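Local coordinates for protein 2-nitropropane dioxygenase (Streptomyces ansochromogenes, PDB 3BW2) that probably uses FMN and molecular oxygen for the oxidative denitrification of alkyl nitronates such as propionate 3-nitronate, at residues Phe130-Arg135 and Ala158-Ala163. Residues are numbered along the deposited sequence; the frame is centred on the assembly and turned at random.
Sequences FGVPDR and ARAVEA
In the FMN-binding TIM barrel, the beta-alpha loop that follows strand 125-129 meets the helix of the next beta-alpha unit, 155-163, through one valine. Val132 directs its side chain at the helix, where CG2 reaches both Val161 and Ala160 while CG1 approaches the backbone of Ala160. CG2 makes the apolar contacts, 4.2 Å from Val161 CG2 and 4.4 Å from Ala160 CB. The CG1 methyl instead comes to a polar backbone atom, 4.1 Å from the carbonyl O of Ala160, a loose van der Waals approach. The backbones come closest at Val132 and Val161, whose CA atoms are 6.3 Å apart. The first torsion of Val132 (chi1 -171°) sets CG1 anti to the backbone N and CG2 beside it, so that both methyls face the helix. Val161 has a similar torsion, and it is the CG2 branch, anti to its own carbonyl carbon, that faces the loop. Beyond the valine, Asp134 N-caps helix 135-143 through OD1 and the backbone N of Glu136. Phe130, at the other end of the loop, turns to Phe70, His179 and Tyr294. Val132 also touches Ala164 and His183, whereas Val161 is buried against Val150 of strand 147-152 and Val169 of strand 168-172, which places the contact where the loop passes helix 155-163 on the outside of the parallel barrel sheet.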
loop_
_atom_site.group_PDB
_atom_site.type_symbol
_atom_site.label_atom_id
_atom_site.label_comp_id
_atom_site.label_asym_id
_atom_site.label_seq_id
_atom_site.Cartn_x
_atom_site.Cartn_y
_atom_site.Cartn_z
ATOM N N PHE A 130 11.068 16.038 0.113
ATOM C CA PHE A 130 10.893 16.570 -1.241
ATOM C C PHE A 130 12.180 16.567 -2.064
ATOM O O PHE A 130 12.401 17.452 -2.893
ATOM C CB PHE A 130 10.322 17.993 -1.200
ATOM C CG PHE A 130 8.972 18.096 -0.539
ATOM C CD1 PHE A 130 7.904 17.319 -0.975
ATOM C CD2 PHE A 130 8.761 18.998 0.500
ATOM C CE1 PHE A 130 6.640 17.441 -0.385
ATOM C CE2 PHE A 130 7.511 19.128 1.094
ATOM C CZ PHE A 130 6.444 18.346 0.650
ATOM N N GLY A 131 13.029 15.572 -1.838
ATOM C CA GLY A 131 14.265 15.502 -2.592
ATOM C C GLY A 131 15.479 15.118 -1.776
ATOM O O GLY A 131 15.364 14.746 -0.610
ATOM N N VAL A 132 16.648 15.228 -2.400
ATOM C CA VAL A 132 17.915 14.883 -1.773
ATOM C C VAL A 132 18.879 16.070 -1.807
ATOM O O VAL A 132 19.043 16.722 -2.841
ATOM C CB VAL A 132 18.601 13.712 -2.514
ATOM C CG1 VAL A 132 19.802 13.229 -1.720
ATOM C CG2 VAL A 132 17.611 12.582 -2.747
ATOM N N PRO A 133 19.532 16.363 -0.676
ATOM C CA PRO A 133 20.486 17.476 -0.590
ATOM C C PRO A 133 21.772 17.167 -1.359
ATOM O O PRO A 133 22.083 16.004 -1.613
ATOM C CB PRO A 133 20.769 17.583 0.909
ATOM C CG PRO A 133 19.588 16.931 1.550
ATOM C CD PRO A 133 19.297 15.772 0.651
ATOM N N ASP A 134 22.510 18.214 -1.727
ATOM C CA ASP A 134 23.783 18.055 -2.416
ATOM C C ASP A 134 24.619 17.206 -1.464
ATOM O O ASP A 134 24.465 17.315 -0.246
ATOM C CB ASP A 134 24.442 19.421 -2.611
ATOM C CG ASP A 134 25.716 19.344 -3.421
ATOM O OD1 ASP A 134 26.711 18.756 -2.941
ATOM O OD2 ASP A 134 25.717 19.874 -4.550
ATOM N N ARG A 135 25.493 16.359 -1.993
ATOM C CA ARG A 135 26.292 15.513 -1.113
ATOM C C ARG A 135 27.233 16.325 -0.233
ATOM O O ARG A 135 27.753 15.807 0.750
ATOM C CB ARG A 135 27.081 14.478 -1.918
ATOM C CG ARG A 135 28.144 15.058 -2.806
ATOM C CD ARG A 135 28.822 13.956 -3.607
ATOM N NE ARG A 135 29.924 14.479 -4.407
ATOM C CZ ARG A 135 30.614 13.760 -5.288
ATOM N NH1 ARG A 135 30.315 12.481 -5.486
ATOM N NH2 ARG A 135 31.607 14.321 -5.966
ATOM N N ALA A 158 15.626 5.728 -3.258
ATOM C CA ALA A 158 16.420 5.274 -2.120
ATOM C C ALA A 158 17.894 5.163 -2.513
ATOM O O ALA A 158 18.776 5.507 -1.726
ATOM C CB ALA A 158 15.908 3.931 -1.616
ATOM N N ARG A 159 18.160 4.680 -3.726
ATOM C CA ARG A 159 19.537 4.560 -4.198
ATOM C C ARG A 159 20.166 5.955 -4.283
ATOM O O ARG A 159 21.355 6.126 -4.012
ATOM C CB ARG A 159 19.579 3.885 -5.572
ATOM C CG ARG A 159 19.299 2.389 -5.541
ATOM C CD ARG A 159 19.392 1.788 -6.938
ATOM N NE ARG A 159 19.296 0.330 -6.932
ATOM C CZ ARG A 159 20.205 -0.482 -6.395
ATOM N NH1 ARG A 159 21.287 0.021 -5.816
ATOM N NH2 ARG A 159 20.038 -1.799 -6.444
ATOM N N ALA A 160 19.354 6.943 -4.658
ATOM C CA ALA A 160 19.809 8.328 -4.763
ATOM C C ALA A 160 20.159 8.858 -3.376
ATOM O O ALA A 160 21.124 9.602 -3.208
ATOM C CB ALA A 160 18.719 9.192 -5.389
ATOM N N VAL A 161 19.366 8.476 -2.380
ATOM C CA VAL A 161 19.615 8.905 -1.010
ATOM C C VAL A 161 20.961 8.346 -0.542
ATOM O O VAL A 161 21.782 9.067 0.029
ATOM C CB VAL A 161 18.484 8.424 -0.058
ATOM C CG1 VAL A 161 18.892 8.628 1.396
ATOM C CG2 VAL A 161 17.204 9.197 -0.351
ATOM N N GLU A 162 21.183 7.063 -0.798
ATOM C CA GLU A 162 22.424 6.404 -0.418
ATOM C C GLU A 162 23.612 7.016 -1.155
ATOM O O GLU A 162 24.645 7.297 -0.550
ATOM C CB GLU A 162 22.342 4.904 -0.728
ATOM C CG GLU A 162 23.625 4.136 -0.433
ATOM C CD GLU A 162 23.472 2.641 -0.653
ATOM O OE1 GLU A 162 23.070 2.232 -1.764
ATOM O OE2 GLU A 162 23.759 1.877 0.289
ATOM N N ALA A 163 23.463 7.229 -2.458
ATOM C CA ALA A 163 24.541 7.810 -3.258
ATOM C C ALA A 163 24.956 9.193 -2.753
ATOM O O ALA A 163 26.102 9.610 -2.935
ATOM C CB ALA A 163 24.116 7.900 -4.717
#